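Local coordinates for alternansucrase (Leuconostoc mesenteroides, PDB 6HVG), which is a large multidomain enzyme of glycoside hydrolase family 70, with a TIM-type catalytic barrel, choline-binding-type repeats and a bound calcium ion, at residues A[409-421]-A[431-443]. Numbering follows the deposited sequence.
Sequences YLTADTWYRPTDI and STETDMRPLLMTW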
# COMPACT_ATOMS: atom_id res chain seq x y z
N TYR A 409 9.09 22.22 23.98
CA TYR A 409 8.31 22.90 22.97
C TYR A 409 6.83 22.88 23.33
O TYR A 409 6.41 22.08 24.17
CB TYR A 409 8.51 22.22 21.64
CG TYR A 409 9.90 22.38 21.12
CD1 TYR A 409 10.26 23.48 20.37
CD2 TYR A 409 10.87 21.45 21.41
CE1 TYR A 409 11.55 23.64 19.91
CE2 TYR A 409 12.16 21.59 20.94
CZ TYR A 409 12.49 22.69 20.19
OH TYR A 409 13.77 22.84 19.71
N LEU A 410 6.06 23.79 22.71
CA LEU A 410 4.64 23.89 22.96
C LEU A 410 3.87 23.34 21.78
O LEU A 410 4.37 23.30 20.68
CB LEU A 410 4.23 25.34 23.16
CG LEU A 410 5.02 26.19 24.15
CD1 LEU A 410 4.39 27.55 24.25
CD2 LEU A 410 5.08 25.55 25.52
N THR A 411 2.62 22.93 22.02
CA THR A 411 1.77 22.38 20.98
C THR A 411 0.45 23.14 20.91
O THR A 411 0.11 23.85 21.82
CB THR A 411 1.52 20.84 21.20
OG1 THR A 411 0.86 20.59 22.44
CG2 THR A 411 2.84 20.07 21.21
N ALA A 412 -0.30 22.95 19.84
CA ALA A 412 -1.58 23.63 19.67
C ALA A 412 -2.57 23.38 20.84
O ALA A 412 -3.32 24.27 21.24
CB ALA A 412 -2.22 23.22 18.35
N ASP A 413 -2.54 22.17 21.38
CA ASP A 413 -3.45 21.76 22.46
C ASP A 413 -2.81 21.89 23.84
O ASP A 413 -3.31 21.36 24.83
CB ASP A 413 -3.92 20.32 22.23
CG ASP A 413 -2.75 19.33 22.14
OD1 ASP A 413 -1.58 19.75 22.23
OD2 ASP A 413 -3.01 18.14 21.98
N THR A 414 -1.69 22.61 23.91
CA THR A 414 -1.05 22.97 25.20
C THR A 414 -1.99 23.78 26.06
O THR A 414 -2.67 24.69 25.58
CB THR A 414 0.22 23.83 24.99
OG1 THR A 414 1.31 22.99 24.60
CG2 THR A 414 0.63 24.54 26.28
N TRP A 415 -2.01 23.43 27.34
CA TRP A 415 -2.62 24.24 28.38
C TRP A 415 -1.49 24.80 29.24
O TRP A 415 -0.45 24.16 29.39
CB TRP A 415 -3.57 23.39 29.22
CG TRP A 415 -4.86 23.04 28.53
CD1 TRP A 415 -5.03 22.72 27.21
CD2 TRP A 415 -6.16 22.97 29.13
NE1 TRP A 415 -6.35 22.49 26.95
CE2 TRP A 415 -7.07 22.63 28.11
CE3 TRP A 415 -6.65 23.17 30.42
CZ2 TRP A 415 -8.44 22.49 28.35
CZ3 TRP A 415 -8.02 23.03 30.66
CH2 TRP A 415 -8.89 22.68 29.63
N TYR A 416 -1.71 26.01 29.78
CA TYR A 416 -0.73 26.68 30.63
C TYR A 416 -1.39 27.22 31.90
O TYR A 416 -2.62 27.19 32.03
CB TYR A 416 -0.02 27.81 29.86
CG TYR A 416 -0.80 29.08 29.69
CD1 TYR A 416 -1.92 29.13 28.89
CD2 TYR A 416 -0.42 30.25 30.35
CE1 TYR A 416 -2.64 30.30 28.75
CE2 TYR A 416 -1.13 31.43 30.20
CZ TYR A 416 -2.24 31.45 29.40
OH TYR A 416 -2.96 32.61 29.24
N ARG A 417 -0.57 27.68 32.84
CA ARG A 417 -1.05 28.25 34.09
C ARG A 417 -0.99 29.76 34.01
O ARG A 417 0.09 30.33 34.09
CB ARG A 417 -0.21 27.75 35.27
CG ARG A 417 -0.70 28.23 36.64
CD ARG A 417 0.32 28.03 37.75
NE ARG A 417 -0.20 28.49 39.04
CZ ARG A 417 0.49 28.49 40.18
NH1 ARG A 417 1.75 28.09 40.21
NH2 ARG A 417 -0.10 28.90 41.30
N PRO A 418 -2.15 30.43 33.85
CA PRO A 418 -2.11 31.90 33.88
C PRO A 418 -1.88 32.41 35.28
O PRO A 418 -2.21 31.73 36.22
CB PRO A 418 -3.51 32.32 33.40
CG PRO A 418 -4.37 31.16 33.74
CD PRO A 418 -3.50 29.94 33.54
N THR A 419 -1.32 33.60 35.41
CA THR A 419 -1.08 34.19 36.72
C THR A 419 -2.37 34.21 37.58
O THR A 419 -2.38 33.72 38.71
CB THR A 419 -0.50 35.62 36.58
OG1 THR A 419 0.73 35.56 35.85
CG2 THR A 419 -0.24 36.26 37.94
N ASP A 420 -3.43 34.77 37.01
CA ASP A 420 -4.75 34.84 37.66
C ASP A 420 -5.83 34.21 36.77
O ASP A 420 -5.62 34.01 35.56
CB ASP A 420 -5.15 36.30 37.97
CG ASP A 420 -4.20 37.00 38.92
OD1 ASP A 420 -4.05 36.57 40.08
OD2 ASP A 420 -3.61 38.02 38.52
N ILE A 421 -6.97 33.91 37.38
CA ILE A 421 -8.08 33.25 36.72
C ILE A 421 -9.34 34.07 36.97
O ILE A 421 -9.65 34.41 38.11
CB ILE A 421 -8.31 31.84 37.29
CG1 ILE A 421 -7.18 30.88 36.87
CG2 ILE A 421 -9.68 31.30 36.88
CD1 ILE A 421 -7.34 30.29 35.49
N SER A 431 -3.99 31.95 40.61
CA SER A 431 -4.19 30.55 40.25
C SER A 431 -3.49 29.61 41.21
O SER A 431 -2.44 29.94 41.77
CB SER A 431 -3.70 30.27 38.82
OG SER A 431 -2.42 30.84 38.61
N THR A 432 -4.06 28.41 41.33
CA THR A 432 -3.47 27.30 42.06
C THR A 432 -2.95 26.31 41.03
O THR A 432 -3.57 26.12 39.99
CB THR A 432 -4.52 26.58 42.92
OG1 THR A 432 -5.66 26.28 42.11
CG2 THR A 432 -4.94 27.47 44.07
N GLU A 433 -1.85 25.64 41.35
CA GLU A 433 -1.12 24.80 40.40
C GLU A 433 -1.99 23.93 39.48
O GLU A 433 -1.61 23.67 38.34
CB GLU A 433 -0.14 23.90 41.16
CG GLU A 433 1.10 24.66 41.65
CD GLU A 433 1.69 24.11 42.94
OE1 GLU A 433 1.88 22.87 43.07
OE2 GLU A 433 1.96 24.93 43.83
N THR A 434 -3.16 23.51 39.96
CA THR A 434 -4.09 22.71 39.16
C THR A 434 -4.92 23.51 38.14
O THR A 434 -5.54 22.92 37.25
CB THR A 434 -5.10 21.95 40.05
OG1 THR A 434 -6.03 22.88 40.61
CG2 THR A 434 -4.38 21.17 41.17
N ASP A 435 -4.96 24.84 38.28
CA ASP A 435 -5.76 25.72 37.40
C ASP A 435 -5.05 25.96 36.07
O ASP A 435 -4.43 27.00 35.85
CB ASP A 435 -6.06 27.07 38.08
CG ASP A 435 -7.09 26.96 39.17
OD1 ASP A 435 -7.98 26.10 39.06
OD2 ASP A 435 -6.99 27.72 40.15
N MET A 436 -5.17 24.99 35.19
CA MET A 436 -4.51 25.04 33.89
C MET A 436 -5.55 25.51 32.89
O MET A 436 -6.73 25.18 33.01
CB MET A 436 -3.96 23.66 33.52
CG MET A 436 -2.78 23.26 34.38
SD MET A 436 -1.28 24.08 33.78
CE MET A 436 -0.01 23.13 34.60
N ARG A 437 -5.14 26.32 31.92
CA ARG A 437 -6.06 26.80 30.90
C ARG A 437 -5.43 26.64 29.52
O ARG A 437 -4.22 26.62 29.39
CB ARG A 437 -6.42 28.27 31.16
CG ARG A 437 -7.38 28.52 32.32
CD ARG A 437 -8.78 27.98 32.00
NE ARG A 437 -9.78 28.22 33.05
CZ ARG A 437 -9.87 27.54 34.19
NH1 ARG A 437 -8.98 26.58 34.48
NH2 ARG A 437 -10.81 27.83 35.08
N PRO A 438 -6.26 26.51 28.47
CA PRO A 438 -5.72 26.33 27.13
C PRO A 438 -5.03 27.57 26.63
O PRO A 438 -5.56 28.67 26.74
CB PRO A 438 -6.96 26.03 26.26
CG PRO A 438 -8.11 26.46 27.05
CD PRO A 438 -7.72 26.45 28.49
N LEU A 439 -3.87 27.38 26.02
CA LEU A 439 -3.12 28.45 25.41
C LEU A 439 -3.98 29.23 24.42
O LEU A 439 -3.87 30.46 24.32
CB LEU A 439 -1.89 27.88 24.70
CG LEU A 439 -0.84 28.88 24.23
CD1 LEU A 439 -0.24 29.70 25.36
CD2 LEU A 439 0.26 28.13 23.51
N LEU A 440 -4.81 28.53 23.67
CA LEU A 440 -5.66 29.16 22.65
C LEU A 440 -6.81 30.03 23.19
O LEU A 440 -7.52 30.67 22.41
CB LEU A 440 -6.22 28.10 21.70
CG LEU A 440 -5.22 27.31 20.83
CD1 LEU A 440 -5.92 26.21 20.05
CD2 LEU A 440 -4.50 28.24 19.85
N MET A 441 -6.96 30.09 24.51
CA MET A 441 -7.87 31.04 25.16
C MET A 441 -7.31 32.46 25.14
O MET A 441 -8.06 33.43 25.20
CB MET A 441 -8.16 30.59 26.61
CG MET A 441 -9.27 31.36 27.34
SD MET A 441 -9.58 30.78 29.03
CE MET A 441 -8.12 31.38 29.89
N THR A 442 -5.97 32.56 25.04
CA THR A 442 -5.21 33.79 25.22
C THR A 442 -4.26 34.13 24.07
O THR A 442 -3.94 35.29 23.86
CB THR A 442 -4.40 33.68 26.52
OG1 THR A 442 -5.32 33.63 27.62
CG2 THR A 442 -3.45 34.88 26.70
N TRP A 443 -3.79 33.14 23.33
CA TRP A 443 -2.81 33.38 22.26
C TRP A 443 -3.16 32.58 21.01
O TRP A 443 -3.80 31.55 21.09
CB TRP A 443 -1.41 33.02 22.75
CG TRP A 443 -0.36 33.06 21.70
CD1 TRP A 443 0.48 34.09 21.41
CD2 TRP A 443 -0.04 32.01 20.78
NE1 TRP A 443 1.30 33.76 20.36
CE2 TRP A 443 1.00 32.49 19.95
CE3 TRP A 443 -0.56 30.73 20.55
CZ2 TRP A 443 1.54 31.72 18.92
CZ3 TRP A 443 -0.01 29.97 19.53
CH2 TRP A 443 1.02 30.46 18.72
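Tyr416 and Arg437 form a hydrogen-bonded antiparallel pair: Tyr416 N donates to Arg437 O (2.6 Å) and Arg437 N to Tyr416 O (2.7 Å). Two residues along, beyond the non-hydrogen-bonded pair Trp415–Pro438, Leu439 N donates to Thr414 O at 3.0 Å. Among the polar side chains, Arg417 takes Ser431 side-on with two nitrogens. Arg417 NH2 donates to Ser431 O at 2.6 Å, the acceptor lying in the guanidinium plane, while Arg417 NE makes a longer bond of 3.3 Å to Ser431 OG, which is tilted from that plane. An extended chain with CG anti to the backbone N (chi1 -176°) carries the guanidinium to this loop, where Glu433 N lies over one of its faces. Ser431 OG can give its proton to Pro418 O or Thr419 O, and Ser431 N also binds Thr419 O. These bonds fasten the base of the β-hairpin formed by strands 420-423 and 427-430, and the two-residue ladder 415-416/437-438 carries the antiparallel course on beyond it. With CG between the backbone N and the carbonyl carbon (chi1 78°), the phenol of Tyr416 is brought across to Leu439 and Thr442, and Thr442 OG1 donates to Tyr416 OH at 3.0 Å; that hydroxyl also bonds to Asn393 O. Pro438 CD lies 3.7 Å from the centroid of the six-membered ring of Trp415 and 6° off its normal, a CH-pi contact over the face, and Met436 CB touches CE3 of the same indole. Leu439 CD1 packs against CD1 of Tyr416. From helix 499-511, Leu501 touches both Trp415 and Pro438. Of the charged groups, the Arg437 guanidinium has Ile421 CD1 over the centre of one face, and its NH2 forms a salt bridge with Glu489 of helix 474-495; Arg502 makes a cation-pi contact with Trp415.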